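Local coordinates for choline/ethanolamine kinase family protein (Mesorhizobium loti, PDB 3DXQ) that probably transfers phosphate to ethanolamine or a similar small amino alcohol, as a kinase of the choline/ethanolamine kinase family, at residues E64-A68 with G69-E73; D179-C182 with E183-L186; E225-R228 with A229-G233. All blocks are in the same frame, centred on the assembly; numbering follows the deposited sequence. Where two conformers were deposited one is given.

Interaction 1 (E64-A68 with G69-E73)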
# COMPACT_ATOMS: atom_id res chain seq x y z
N GLU A 64 -5.79 8.03 13.37
CA GLU A 64 -6.69 6.91 13.65
C GLU A 64 -5.92 5.60 13.71
O GLU A 64 -6.12 4.79 14.62
CB GLU A 64 -7.82 6.86 12.61
CG GLU A 64 -8.87 7.97 12.78
CD GLU A 64 -9.80 7.72 13.95
OE1 GLU A 64 -10.74 6.90 13.80
OE2 GLU A 64 -9.63 8.36 15.02
N ALA A 65 -5.01 5.41 12.75
CA ALA A 65 -4.17 4.20 12.72
C ALA A 65 -3.34 4.12 14.00
O ALA A 65 -3.20 3.05 14.58
CB ALA A 65 -3.28 4.20 11.50
N ALA A 66 -2.84 5.26 14.46
CA ALA A 66 -2.06 5.33 15.70
C ALA A 66 -2.91 4.92 16.90
O ALA A 66 -2.47 4.15 17.75
CB ALA A 66 -1.51 6.73 15.89
N LYS A 67 -4.14 5.45 16.94
CA LYS A 67 -5.12 5.11 17.97
C LYS A 67 -5.42 3.62 17.98
O LYS A 67 -5.62 3.03 19.04
CB LYS A 67 -6.44 5.87 17.75
CG LYS A 67 -6.59 7.20 18.48
CD LYS A 67 -8.06 7.69 18.49
CE LYS A 67 -9.06 6.65 19.08
NZ LYS A 67 -10.45 7.21 19.29
N ALA A 68 -5.47 3.01 16.79
CA ALA A 68 -5.70 1.59 16.68
C ALA A 68 -4.47 0.73 17.02
O ALA A 68 -4.54 -0.50 16.98
CB ALA A 68 -6.19 1.26 15.31
N GLY A 69 -3.35 1.38 17.36
CA GLY A 69 -2.11 0.68 17.75
C GLY A 69 -1.36 0.03 16.58
O GLY A 69 -0.58 -0.90 16.78
N VAL A 70 -1.59 0.52 15.37
CA VAL A 70 -1.01 -0.08 14.18
C VAL A 70 0.09 0.80 13.62
O VAL A 70 1.10 0.30 13.11
CB VAL A 70 -2.11 -0.34 13.12
CG1 VAL A 70 -1.53 -0.57 11.77
CG2 VAL A 70 -2.93 -1.53 13.52
N SER A 71 -0.13 2.11 13.69
CA SER A 71 0.85 3.10 13.26
C SER A 71 1.58 3.74 14.44
O SER A 71 1.04 3.87 15.55
CB SER A 71 0.17 4.20 12.47
OG SER A 71 0.97 5.38 12.45
N PRO A 72 2.81 4.18 14.21
CA PRO A 72 3.48 4.89 15.28
C PRO A 72 2.73 6.16 15.63
O PRO A 72 2.01 6.71 14.79
CB PRO A 72 4.85 5.23 14.69
CG PRO A 72 5.01 4.35 13.51
CD PRO A 72 3.64 4.06 13.00
N GLU A 73 2.87 6.58 16.89
CA GLU A 73 2.30 7.81 17.38
C GLU A 73 2.59 9.00 16.46
O GLU A 73 3.71 9.14 15.98
CB GLU A 73 2.91 8.15 18.74
CG GLU A 73 2.06 7.83 19.92
CD GLU A 73 2.45 8.68 21.10
OE1 GLU A 73 3.62 8.56 21.55
OE2 GLU A 73 1.60 9.50 21.55
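The side chains of A65 and S71 meet CB to CB at 3.6 Å, the methyl of the last helical turn set against the methylene of a serine that has already swung back alongside it. S71 points its CB at the helix but sends its hydroxyl elsewhere: with OG anti to the backbone N (chi1 159°), the group bends forward along the chain and OG donates to P72 O at 2.9 Å, only slightly tilted from that carbonyl's plane. One residue along, the A66 methyl lies over the returning backbone, with its CB 3.7 Å from P72 O, and A66 CA makes a CH...O contact of 3.4 Å to S71 O. The reversal that brings these groups together is a Schellman motif ending helix 55-67. V70 N reaches back to A65 O at 3.1 Å and G69 N to A66 O at 2.9 Å, while G69 takes a positive phi of 74°. A65 O also receives a weak bond from S71 N. V70 turns its CG2 to within 4.0 Å of A68 O, and its side chain packs on K116 and L117 of helix 106-118. W197 touches the side chains of both A65 and S71, whereas the E73 carboxylate forms a salt bridge with R87.

Interaction 2 (D179-C182 with E183-L186)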
# COMPACT_ATOMS: atom_id res chain seq x y z
N ASP A 179 -2.15 0.93 0.28
CA ASP A 179 -0.91 0.85 -0.47
C ASP A 179 0.19 0.26 0.40
O ASP A 179 1.21 0.90 0.64
CB ASP A 179 -0.49 2.24 -0.99
CG ASP A 179 0.70 2.18 -1.94
OD1 ASP A 179 0.75 1.28 -2.82
OD2 ASP A 179 1.60 3.04 -1.80
N PRO A 180 -0.02 -0.98 0.88
CA PRO A 180 0.92 -1.62 1.80
C PRO A 180 2.22 -2.14 1.14
O PRO A 180 2.46 -3.35 1.09
CB PRO A 180 0.10 -2.77 2.39
CG PRO A 180 -0.84 -3.13 1.29
CD PRO A 180 -1.20 -1.84 0.62
N LEU A 181 3.04 -1.22 0.65
CA LEU A 181 4.35 -1.57 0.13
C LEU A 181 5.19 -2.17 1.26
O LEU A 181 5.01 -1.83 2.43
CB LEU A 181 5.07 -0.34 -0.43
CG LEU A 181 4.43 0.51 -1.55
CD1 LEU A 181 5.10 1.89 -1.59
CD2 LEU A 181 4.48 -0.16 -2.94
N CYS A 182 6.10 -3.06 0.91
CA CYS A 182 6.94 -3.69 1.89
C CYS A 182 7.62 -2.66 2.77
O CYS A 182 7.69 -2.84 4.01
CB CYS A 182 7.97 -4.56 1.20
SG CYS A 182 7.25 -5.94 0.32
N GLU A 183 8.09 -1.58 2.14
CA GLU A 183 8.84 -0.51 2.83
C GLU A 183 8.01 0.18 3.92
O GLU A 183 8.56 0.73 4.86
CB GLU A 183 9.39 0.55 1.86
CG GLU A 183 8.35 1.36 1.10
CD GLU A 183 8.93 2.58 0.41
OE1 GLU A 183 9.34 3.54 1.11
OE2 GLU A 183 8.94 2.60 -0.84
N ASN A 184 6.69 0.13 3.79
CA ASN A 184 5.80 0.71 4.80
C ASN A 184 5.66 -0.10 6.08
O ASN A 184 4.94 0.31 6.99
CB ASN A 184 4.41 0.91 4.17
CG ASN A 184 4.41 2.01 3.13
OD1 ASN A 184 5.25 2.91 3.17
ND2 ASN A 184 3.45 1.96 2.20
N PHE A 185 6.31 -1.26 6.16
CA PHE A 185 6.23 -2.11 7.34
C PHE A 185 7.52 -2.07 8.12
O PHE A 185 8.60 -2.27 7.57
CB PHE A 185 5.97 -3.56 6.95
CG PHE A 185 4.57 -3.83 6.51
CD1 PHE A 185 4.19 -3.63 5.18
CD2 PHE A 185 3.62 -4.30 7.41
CE1 PHE A 185 2.91 -3.87 4.77
CE2 PHE A 185 2.33 -4.54 7.01
CZ PHE A 185 1.96 -4.32 5.68
N LEU A 186 7.39 -1.80 9.42
CA LEU A 186 8.53 -1.78 10.32
C LEU A 186 8.37 -2.98 11.22
O LEU A 186 7.39 -3.08 11.97
CB LEU A 186 8.56 -0.49 11.14
CG LEU A 186 8.39 0.79 10.31
CD1 LEU A 186 8.48 1.99 11.25
CD2 LEU A 186 9.39 0.90 9.13
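D179 and N184 are the aspartate and asparagine of an HxDxxxxN sequence beginning at H177, the catalytic-loop signature of the aminoglycoside phosphotransferase and choline kinase families, and they touch across the loop that leads into strand 185-187. N184 ND2 lies 2.9 Å from D179 O, a weak bond because the N-H is bent well off the line (124°). The amide gets there with CG beside its own backbone N, anti to the carbonyl carbon (chi1 -69°), which folds it back over the preceding turn. D179 O also takes L181 N at 2.8 Å, closing an inverse gamma turn centred on P180. The carbonyls of L181 and C182 close a short 3-10 turn: N184 N binds L181 O at 2.9 Å and F185 N binds C182 O at 3.0 Å. The F185 ring turns its edge to this stretch of backbone, with P180 O and C182 O in the ring plane, CD1 3.4 Å from L181 O, and CE1 3.8 Å from P180 CB. L212 of helix 206-215 and I194 of the neighbouring strand also touch this side chain, and C182 packs on F100 of helix 97-102. The slightly positive C-H edge of the ring thus looks at carbonyl oxygens, probably a modest favourable electrostatic match inside a buried turn. With the N184 nitrogen turned to D179 O, this weak bond to the D179 main chain probably helps bias the rotation of the amide, consistent with relatives in which the oxygen of this asparagine helps hold magnesium.

Interaction 3 (E225-R228 with A229-G233)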
# COMPACT_ATOMS: atom_id res chain seq x y z
N GLU A 225 0.48 -18.28 5.07
CA GLU A 225 0.91 -17.79 6.36
C GLU A 225 0.24 -16.44 6.67
O GLU A 225 -0.19 -16.22 7.80
CB GLU A 225 2.44 -17.69 6.42
CG GLU A 225 2.94 -17.47 7.83
CD GLU A 225 4.36 -17.00 7.86
OE1 GLU A 225 5.21 -17.60 7.18
OE2 GLU A 225 4.62 -16.02 8.57
N LEU A 226 0.14 -15.56 5.66
CA LEU A 226 -0.49 -14.23 5.79
C LEU A 226 -1.98 -14.36 6.12
O LEU A 226 -2.47 -13.75 7.06
CB LEU A 226 -0.35 -13.46 4.47
CG LEU A 226 -1.05 -12.11 4.30
CD1 LEU A 226 -0.45 -10.99 5.23
CD2 LEU A 226 -1.04 -11.67 2.84
N MSE A 227 -2.69 -15.14 5.33
CA MSE A 227 -4.13 -15.28 5.51
C MSE A 227 -4.48 -16.00 6.80
O MSE A 227 -5.42 -15.61 7.52
CB MSE A 227 -4.75 -15.99 4.29
CG MSE A 227 -4.69 -15.12 3.04
SE MSE A 227 -5.47 -15.89 1.43
CE MSE A 227 -4.34 -17.61 1.39
N ARG A 228 -3.73 -17.05 7.11
CA ARG A 228 -3.99 -17.79 8.32
C ARG A 228 -3.83 -16.88 9.53
O ARG A 228 -4.65 -16.95 10.43
CB ARG A 228 -3.07 -19.01 8.42
CG ARG A 228 -3.22 -19.83 9.70
CD ARG A 228 -2.29 -21.05 9.70
NE ARG A 228 -2.74 -22.07 8.75
CZ ARG A 228 -3.68 -22.98 9.00
NH1 ARG A 228 -4.31 -23.03 10.18
NH2 ARG A 228 -4.01 -23.86 8.05
N ALA A 229 -2.80 -16.05 9.54
CA ALA A 229 -2.57 -15.14 10.67
C ALA A 229 -3.63 -14.08 10.69
O ALA A 229 -4.04 -13.64 11.76
CB ALA A 229 -1.17 -14.50 10.59
N TYR A 230 -4.07 -13.66 9.51
CA TYR A 230 -5.10 -12.62 9.40
C TYR A 230 -6.49 -13.06 9.85
O TYR A 230 -7.14 -12.33 10.60
CB TYR A 230 -5.20 -12.10 7.95
CG TYR A 230 -6.24 -11.05 7.78
CD1 TYR A 230 -6.03 -9.74 8.23
CD2 TYR A 230 -7.48 -11.35 7.21
CE1 TYR A 230 -7.03 -8.77 8.12
CE2 TYR A 230 -8.47 -10.38 7.07
CZ TYR A 230 -8.24 -9.10 7.51
OH TYR A 230 -9.23 -8.16 7.36
N PHE A 231 -6.92 -14.23 9.39
CA PHE A 231 -8.27 -14.75 9.62
C PHE A 231 -8.42 -15.52 10.91
O PHE A 231 -9.54 -15.76 11.34
CB PHE A 231 -8.66 -15.71 8.50
CG PHE A 231 -8.94 -15.05 7.18
CD1 PHE A 231 -9.89 -14.03 7.07
CD2 PHE A 231 -8.29 -15.47 6.05
CE1 PHE A 231 -10.15 -13.44 5.84
CE2 PHE A 231 -8.55 -14.89 4.82
CZ PHE A 231 -9.48 -13.88 4.71
N GLY A 232 -7.32 -15.96 11.50
CA GLY A 232 -7.37 -16.75 12.74
C GLY A 232 -7.73 -18.18 12.40
O GLY A 232 -8.22 -18.93 13.26
N GLY A 233 -7.47 -18.56 11.15
CA GLY A 233 -7.75 -19.91 10.68
C GLY A 233 -7.44 -19.98 9.21
O GLY A 233 -7.31 -18.98 8.55
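M227 and F231, one helical turn apart, meet where M227 CB touches the rim of the phenyl ring, 4.0 Å from F231 CD2. The ring lies back along the helix because its CG stands beside the backbone N, anti to the carbonyl carbon (chi1 -72°). The backbones of the same two residues are joined as well, F231 N donating to M227 O at 2.8 Å. Against a face of the phenyl ring comes the Y230 ring: its CD2 sits 3.6 Å above the plane, offset toward the rim, while F231 CE1 lies in the plane of the tyrosine ring at its edge. Around these side chains the helix bonds run on, A229 N to E225 O and Y230 N to L226 O. At the end of the helix R228 O receives G232 N at 3.0 Å and, weakly, G233 N, while R228 CA makes a CH...O contact of 3.5 Å to G233 O. Farther out, L206 of helix 206-215 touches the side chains of both Y230 and F231, and the Y230 hydroxyl is hydrogen-bonded to H118. Without the phenyl ring, as with an alanine here in place of F231, M227 CB would probably lose its aromatic neighbour and the Y230 ring its packing on the F231 face, opening a gap beside L206. The selenomethionine at M227 packs on V243 of helix 237-263, and the E225 carboxylate accepts the backbone N of A108. G232 leaves the helix with a positive phi of 79°, the left-handed glycine that commonly terminates an alpha helix, here closing helix 220-231 before the chain enters helix 237-263.

Overall arrangement
Met in chain order, the three contacts are separate local turns in series; none nests in or crosses another. Interaction 1 turns the chain from helix 55-67 into strand 74-77, at the edge of the five-stranded sheet. Interaction 2 closes the loop between strands 174-176 and 185-187, and interaction 3 ends helix 220-231. Their centres are about 15 Å (1 and 2), 18 Å (2 and 3) and 21 Å (1 and 3) apart and no two touch, but they share neighbours: I194 meets interactions 1 and 2, helix 106-118 borders interactions 1 and 3, and helix 206-215 borders interactions 2 and 3. Together they span from the sheet to the helical part of the kinase-like fold.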